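Local coordinates for alpha-galactosidase (Thermus thermophilus, PDB 6LCJ), which probably hydrolyses terminal alpha-galactosyl residues of galactosides, as a hexameric, thermostable glycosidase of family GH36, at residues E[10-18]-E[29-39]; E[41-49]-E[55-63]. One frame throughout, in Å; residues are numbered along the deposited sequence.

Interaction 1 (E[10-18]-E[29-39]); sequences GAEVFLRAE and LWGREVRVFPP
Arg16 and Arg35 face each other as a hydrogen-bonded pair of two antiparallel strands, 12-17 and 33-37, and illustrate how backbone donors and acceptors are paired across strands whichever way the side chains turn. Arg16 N gives to Arg35 O at 2.7 Å, and Arg35 N returns the bond to Arg16 O at 3.0 Å. Further along, Phe37 N meets Phe14 O at 2.9 Å in a nearly straight bond (167° at the hydrogen). Where the chain leaves this pairing, Glu18 N turns to Trp30 O, 2.9 Å away. The intervening residues look the other way: Val13, Leu15 and Ala17 bond through their backbones to strand 2-7.

One charged pair lies along strand 33-37. The guanidinium of Arg35 meets Glu33 side-on, NE and NH2 both 3.1 Å from Glu33 OE2, which lies near the guanidinium plane. Glu33 OE1 pairs with Arg125, Glu12 OE2 with Arg5, and Arg16 NE has a weak bond to Gly1 O. On the other face the contact is apolar. Leu15 and Leu29 reach tip to tip, CD1 to CD2 3.5 Å, and Ala17 CB lies against Val34 CG1; Val34 and Val36 continue into Leu104 and Leu106 of the neighbouring sheet. Leu15 CG sits between its backbone N and carbonyl carbon (chi1 72°), on the way to Leu29.

The chemistry thus divides the strand pair: an oily face for the sandwich interior, and a face from which Arg35, probably steadied by Glu33, bonds through NH2 to Asp256 O of a second subunit, Phe14 makes a cation-pi contact with that subunit's Arg249, and Phe37 packs on its Arg255.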
# COMPACT_ATOMS: atom_id res chain seq x y z
N GLY E 10 42.13 32.29 -1.09
CA GLY E 10 42.07 33.18 0.04
C GLY E 10 41.18 32.68 1.15
O GLY E 10 40.85 33.45 2.05
N ALA E 11 40.78 31.41 1.10
CA ALA E 11 39.91 30.82 2.10
C ALA E 11 40.53 29.53 2.62
O ALA E 11 41.36 28.90 1.96
CB ALA E 11 38.51 30.53 1.53
N GLU E 12 40.10 29.15 3.82
CA GLU E 12 40.51 27.90 4.46
C GLU E 12 39.49 26.81 4.13
O GLU E 12 38.31 26.93 4.49
CB GLU E 12 40.61 28.10 5.97
CG GLU E 12 41.12 26.92 6.75
CD GLU E 12 41.11 27.18 8.25
OE1 GLU E 12 40.16 27.85 8.73
OE2 GLU E 12 42.05 26.73 8.93
N VAL E 13 39.92 25.77 3.43
CA VAL E 13 39.01 24.73 2.95
C VAL E 13 39.39 23.41 3.60
O VAL E 13 40.57 23.03 3.61
CB VAL E 13 39.03 24.62 1.42
CG1 VAL E 13 38.03 23.59 0.95
CG2 VAL E 13 38.74 25.99 0.79
N PHE E 14 38.41 22.72 4.15
CA PHE E 14 38.62 21.43 4.78
C PHE E 14 38.20 20.33 3.81
O PHE E 14 37.22 20.49 3.07
CB PHE E 14 37.84 21.33 6.09
CG PHE E 14 38.30 22.32 7.12
CD1 PHE E 14 39.51 22.15 7.78
CD2 PHE E 14 37.54 23.45 7.41
CE1 PHE E 14 39.94 23.08 8.71
CE2 PHE E 14 37.96 24.38 8.33
CZ PHE E 14 39.16 24.18 8.99
N LEU E 15 38.94 19.23 3.81
CA LEU E 15 38.61 18.16 2.89
C LEU E 15 39.14 16.84 3.40
O LEU E 15 40.01 16.77 4.28
CB LEU E 15 39.18 18.39 1.48
CG LEU E 15 40.69 18.21 1.46
CD1 LEU E 15 41.18 17.54 0.21
CD2 LEU E 15 41.23 19.56 1.57
N ARG E 16 38.62 15.78 2.81
CA ARG E 16 39.03 14.42 3.11
C ARG E 16 39.44 13.75 1.81
O ARG E 16 38.60 13.57 0.93
CB ARG E 16 37.91 13.66 3.80
CG ARG E 16 38.43 12.63 4.75
CD ARG E 16 37.30 11.92 5.41
NE ARG E 16 37.75 10.66 5.95
CZ ARG E 16 37.17 10.06 6.98
NH1 ARG E 16 36.12 10.63 7.57
NH2 ARG E 16 37.65 8.90 7.42
N ALA E 17 40.71 13.42 1.69
CA ALA E 17 41.23 12.77 0.50
C ALA E 17 42.43 11.94 0.92
O ALA E 17 42.96 12.09 2.02
CB ALA E 17 41.60 13.79 -0.58
N GLU E 18 42.86 11.05 0.02
CA GLU E 18 44.01 10.20 0.32
C GLU E 18 45.33 10.85 -0.03
O GLU E 18 46.36 10.46 0.52
CB GLU E 18 43.90 8.87 -0.41
CG GLU E 18 42.60 8.16 -0.15
CD GLU E 18 42.55 6.80 -0.81
OE1 GLU E 18 41.43 6.36 -1.16
OE2 GLU E 18 43.64 6.18 -0.99
N LEU E 29 43.78 16.21 -5.88
CA LEU E 29 43.47 15.23 -4.85
C LEU E 29 43.59 13.83 -5.44
O LEU E 29 43.56 13.65 -6.66
CB LEU E 29 42.05 15.45 -4.31
CG LEU E 29 41.72 16.90 -3.94
CD1 LEU E 29 40.31 16.99 -3.36
CD2 LEU E 29 42.75 17.47 -2.96
N TRP E 30 43.73 12.84 -4.56
CA TRP E 30 43.61 11.45 -4.97
C TRP E 30 42.63 10.71 -4.09
O TRP E 30 42.58 10.94 -2.88
CB TRP E 30 44.94 10.73 -4.93
CG TRP E 30 45.45 10.55 -6.28
CD1 TRP E 30 45.14 9.53 -7.15
CD2 TRP E 30 46.32 11.44 -6.98
NE1 TRP E 30 45.80 9.73 -8.35
CE2 TRP E 30 46.53 10.89 -8.27
CE3 TRP E 30 46.96 12.64 -6.63
CZ2 TRP E 30 47.35 11.51 -9.21
CZ3 TRP E 30 47.77 13.24 -7.57
CH2 TRP E 30 47.96 12.68 -8.84
N GLY E 31 41.84 9.82 -4.70
CA GLY E 31 40.97 8.97 -3.91
C GLY E 31 39.71 8.52 -4.61
O GLY E 31 39.08 9.29 -5.34
N ARG E 32 39.33 7.27 -4.38
CA ARG E 32 38.06 6.78 -4.89
C ARG E 32 36.91 7.67 -4.41
O ARG E 32 35.99 7.95 -5.18
CB ARG E 32 37.83 5.33 -4.45
CG ARG E 32 37.02 4.52 -5.46
CD ARG E 32 36.23 3.41 -4.78
NE ARG E 32 35.14 2.90 -5.61
CZ ARG E 32 33.86 2.85 -5.23
NH1 ARG E 32 33.52 3.27 -4.02
NH2 ARG E 32 32.93 2.37 -6.05
N GLU E 33 36.97 8.13 -3.17
CA GLU E 33 35.98 9.07 -2.66
C GLU E 33 36.70 10.24 -2.00
O GLU E 33 37.64 10.03 -1.24
CB GLU E 33 35.02 8.42 -1.67
CG GLU E 33 33.84 9.33 -1.39
CD GLU E 33 32.81 8.71 -0.48
OE1 GLU E 33 32.43 7.54 -0.70
OE2 GLU E 33 32.39 9.42 0.46
N VAL E 34 36.25 11.45 -2.30
CA VAL E 34 36.82 12.65 -1.71
C VAL E 34 35.68 13.53 -1.22
O VAL E 34 34.58 13.53 -1.78
CB VAL E 34 37.74 13.43 -2.68
CG1 VAL E 34 38.91 12.54 -3.13
CG2 VAL E 34 36.96 13.94 -3.88
N ARG E 35 35.93 14.25 -0.13
CA ARG E 35 34.94 15.11 0.48
C ARG E 35 35.54 16.49 0.66
O ARG E 35 36.61 16.62 1.25
CB ARG E 35 34.47 14.54 1.83
CG ARG E 35 33.88 13.16 1.70
CD ARG E 35 32.91 12.87 2.83
NE ARG E 35 32.25 11.59 2.61
CZ ARG E 35 31.53 10.95 3.51
NH1 ARG E 35 31.38 11.46 4.72
NH2 ARG E 35 30.96 9.78 3.20
N VAL E 36 34.87 17.50 0.13
CA VAL E 36 35.33 18.88 0.22
C VAL E 36 34.22 19.68 0.88
O VAL E 36 33.06 19.57 0.48
CB VAL E 36 35.67 19.45 -1.18
CG1 VAL E 36 36.06 20.91 -1.07
CG2 VAL E 36 36.77 18.64 -1.84
N PHE E 37 34.58 20.48 1.89
CA PHE E 37 33.56 21.24 2.60
C PHE E 37 33.72 22.71 2.30
O PHE E 37 34.83 23.25 2.44
CB PHE E 37 33.62 21.00 4.11
CG PHE E 37 33.51 19.56 4.48
CD1 PHE E 37 32.28 19.01 4.82
CD2 PHE E 37 34.63 18.74 4.47
CE1 PHE E 37 32.18 17.67 5.14
CE2 PHE E 37 34.54 17.40 4.77
CZ PHE E 37 33.32 16.86 5.12
N PRO E 38 32.67 23.38 1.84
CA PRO E 38 32.77 24.79 1.54
C PRO E 38 33.04 25.60 2.80
O PRO E 38 32.50 25.30 3.87
CB PRO E 38 31.40 25.13 0.94
CG PRO E 38 30.50 24.10 1.49
CD PRO E 38 31.32 22.86 1.59
N PRO E 39 33.88 26.60 2.70
CA PRO E 39 34.06 27.52 3.82
C PRO E 39 33.06 28.66 3.77
O PRO E 39 33.34 29.77 4.23
CB PRO E 39 35.50 28.01 3.61
CG PRO E 39 35.65 28.01 2.10
CD PRO E 39 34.78 26.89 1.57

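Interaction 2 (E[41-49]-E[55-63]); sequences PAKGFFRHG and LAAWVDPAQ
Phe46 and Trp58 meet in an antiparallel beta hairpin, strands 44-48 and 56-59, which closes one margin of a seven-stranded sheet; within the chain, 56-59 is its outermost strand. The backbone register is regular. Phe45 and Val59 exchange two bonds, Phe45 N to Val59 O and Val59 N to Phe45 O, each 2.8 Å and almost straight. Arg47 and Ala57 form the next such pair, Arg47 N to Ala57 O measuring 2.8 Å.

The two faces are built differently. On one, Phe46 CB stands 3.7 Å from the centroid of the six-membered ring of Trp58, only 6° off its normal, a CH-pi contact. The Phe46 ring then turns its edge to the face of the indole's five-membered ring, the centroids 5.4 Å apart and the planes at 54°. Arg97 adds a cation-pi contact to Trp58, and Phe144 an edge-to-face one to Phe46. With an alanine in place of Trp58, Phe46 would probably lose the surface its CB and ring edge rest on, and Arg97 its aromatic partner.

On the other face, Phe45 CB packs on Pro61 CG at 3.9 Å, while the side chains of Phe45 and Val59 lie side by side, CD2 against CG2. Arg47, bent at chi2 (-91°), swings its guanidinium across Leu55, so that NH1 bonds to Leu55 O at 2.8 Å, near the guanidinium plane. Its NH2 makes a salt bridge to Asp78.

At the turn end of the strands, His48 ND1 bonds to Ser91 O and its NE2 to Arg390, while Ala56 N bonds to Ser386. The arrangement is an edge hairpin of the N-terminal beta-sandwich domain of GH36 enzymes, here packed against the catalytic barrel domain.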
# COMPACT_ATOMS: atom_id res chain seq x y z
N PRO E 41 28.41 29.29 3.34
CA PRO E 41 27.10 28.68 3.07
C PRO E 41 26.83 28.72 1.57
O PRO E 41 27.05 29.75 0.92
CB PRO E 41 26.13 29.57 3.85
CG PRO E 41 26.81 30.92 3.89
CD PRO E 41 28.30 30.63 3.94
N ALA E 42 26.39 27.59 1.02
CA ALA E 42 26.29 27.42 -0.42
C ALA E 42 24.87 27.70 -0.91
O ALA E 42 23.91 27.17 -0.34
CB ALA E 42 26.73 26.01 -0.83
N LYS E 43 24.75 28.51 -1.96
CA LYS E 43 23.45 28.83 -2.54
C LYS E 43 23.18 28.14 -3.87
O LYS E 43 22.02 28.06 -4.29
CB LYS E 43 23.31 30.35 -2.73
CG LYS E 43 23.64 31.17 -1.50
CD LYS E 43 22.53 31.10 -0.44
CE LYS E 43 23.00 31.65 0.91
NZ LYS E 43 23.61 33.02 0.79
N GLY E 44 24.20 27.64 -4.55
CA GLY E 44 23.99 26.89 -5.77
C GLY E 44 24.93 25.71 -5.88
O GLY E 44 26.06 25.73 -5.39
N PHE E 45 24.43 24.66 -6.53
CA PHE E 45 25.22 23.49 -6.90
C PHE E 45 25.27 23.41 -8.42
O PHE E 45 24.23 23.53 -9.09
CB PHE E 45 24.64 22.21 -6.31
CG PHE E 45 25.22 20.91 -6.90
CD1 PHE E 45 26.58 20.64 -6.84
CD2 PHE E 45 24.39 19.96 -7.48
CE1 PHE E 45 27.11 19.45 -7.37
CE2 PHE E 45 24.91 18.76 -8.01
CZ PHE E 45 26.27 18.51 -7.95
N PHE E 46 26.47 23.25 -8.98
CA PHE E 46 26.59 23.06 -10.42
C PHE E 46 26.30 21.59 -10.75
O PHE E 46 27.08 20.68 -10.41
CB PHE E 46 27.95 23.47 -10.94
CG PHE E 46 28.11 23.24 -12.41
CD1 PHE E 46 27.33 23.93 -13.32
CD2 PHE E 46 29.00 22.29 -12.90
CE1 PHE E 46 27.45 23.71 -14.68
CE2 PHE E 46 29.14 22.08 -14.26
CZ PHE E 46 28.36 22.79 -15.15
N ARG E 47 25.19 21.37 -11.43
CA ARG E 47 24.71 20.03 -11.74
C ARG E 47 25.11 19.73 -13.18
O ARG E 47 24.48 20.21 -14.12
CB ARG E 47 23.20 19.97 -11.52
CG ARG E 47 22.64 18.56 -11.50
CD ARG E 47 22.19 18.11 -12.88
NE ARG E 47 21.65 16.77 -12.83
CZ ARG E 47 21.36 16.03 -13.89
NH1 ARG E 47 21.57 16.52 -15.11
NH2 ARG E 47 20.86 14.81 -13.75
N HIS E 48 26.18 18.96 -13.35
CA HIS E 48 26.65 18.59 -14.69
C HIS E 48 26.08 17.23 -15.11
O HIS E 48 26.45 16.19 -14.57
CB HIS E 48 28.17 18.56 -14.76
CG HIS E 48 28.65 18.37 -16.16
ND1 HIS E 48 29.30 17.23 -16.58
CD2 HIS E 48 28.47 19.13 -17.26
CE1 HIS E 48 29.54 17.32 -17.87
NE2 HIS E 48 29.05 18.46 -18.31
N GLY E 49 25.20 17.24 -16.11
CA GLY E 49 24.64 16.01 -16.63
C GLY E 49 25.65 15.17 -17.40
O GLY E 49 26.74 15.62 -17.79
N LEU E 55 20.93 17.68 -18.71
CA LEU E 55 20.90 19.01 -18.14
C LEU E 55 22.24 19.36 -17.49
O LEU E 55 22.76 18.59 -16.66
CB LEU E 55 19.78 19.13 -17.11
CG LEU E 55 19.81 20.50 -16.41
CD1 LEU E 55 19.02 21.53 -17.18
CD2 LEU E 55 19.34 20.40 -14.96
N ALA E 56 22.79 20.51 -17.85
CA ALA E 56 23.87 21.14 -17.12
C ALA E 56 23.39 22.53 -16.69
O ALA E 56 23.05 23.35 -17.55
CB ALA E 56 25.14 21.24 -17.97
N ALA E 57 23.37 22.78 -15.38
CA ALA E 57 22.85 24.05 -14.88
C ALA E 57 23.15 24.16 -13.39
O ALA E 57 23.47 23.17 -12.73
CB ALA E 57 21.34 24.18 -15.11
N TRP E 58 23.03 25.39 -12.88
CA TRP E 58 23.10 25.65 -11.44
C TRP E 58 21.73 25.41 -10.83
O TRP E 58 20.72 25.94 -11.30
CB TRP E 58 23.55 27.09 -11.17
CG TRP E 58 25.01 27.33 -11.45
CD1 TRP E 58 25.56 27.79 -12.62
CD2 TRP E 58 26.11 27.09 -10.56
NE1 TRP E 58 26.93 27.87 -12.50
CE2 TRP E 58 27.29 27.45 -11.25
CE3 TRP E 58 26.21 26.62 -9.25
CZ2 TRP E 58 28.55 27.35 -10.67
CZ3 TRP E 58 27.46 26.52 -8.67
CH2 TRP E 58 28.62 26.89 -9.39
N VAL E 59 21.68 24.60 -9.77
CA VAL E 59 20.42 24.29 -9.10
C VAL E 59 20.55 24.60 -7.61
O VAL E 59 21.64 24.81 -7.08
CB VAL E 59 19.98 22.82 -9.30
CG1 VAL E 59 19.99 22.45 -10.76
CG2 VAL E 59 20.87 21.88 -8.48
N ASP E 60 19.39 24.61 -6.95
CA ASP E 60 19.31 24.80 -5.52
C ASP E 60 19.41 23.44 -4.85
O ASP E 60 18.49 22.62 -5.00
CB ASP E 60 18.00 25.49 -5.15
CG ASP E 60 17.90 25.87 -3.68
OD1 ASP E 60 18.73 25.44 -2.86
OD2 ASP E 60 16.94 26.61 -3.36
N PRO E 61 20.48 23.15 -4.11
CA PRO E 61 20.59 21.82 -3.50
C PRO E 61 19.64 21.62 -2.34
O PRO E 61 19.62 20.52 -1.78
CB PRO E 61 22.05 21.77 -3.01
CG PRO E 61 22.60 23.17 -3.15
CD PRO E 61 21.49 24.08 -3.58
N ALA E 62 18.89 22.66 -1.95
CA ALA E 62 17.94 22.51 -0.85
C ALA E 62 16.69 21.78 -1.32
O ALA E 62 16.14 20.94 -0.59
CB ALA E 62 17.58 23.87 -0.28
N GLN E 63 16.22 22.08 -2.53
CA GLN E 63 15.02 21.46 -3.06
C GLN E 63 15.34 20.09 -3.64
O GLN E 63 16.46 19.82 -4.09
CB GLN E 63 14.42 22.36 -4.13
CG GLN E 63 14.35 23.82 -3.68
CD GLN E 63 14.19 24.80 -4.84
OE1 GLN E 63 13.77 24.41 -5.93
NE2 GLN E 63 14.53 26.07 -4.60

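Interaction 1 closes at Pro39 just before interaction 2 opens at Pro41, so the chain passes directly from strand 33-37 into strand 44-48, and their centres lie about 19 Å apart. No other contact joins them, yet both reach one sheet: residues 29-30 belong to its strand 26-30, and interaction 2 supplies strands 44-48 and 56-59. Their settings differ. Interaction 1, its centre about 29 Å from that of the chain, meets a second subunit, consistent with a part in hexamer assembly. The centre of interaction 2 lies about 19 Å from that of the chain; this contact touches no other subunit and turns inward, toward the body of its own chain.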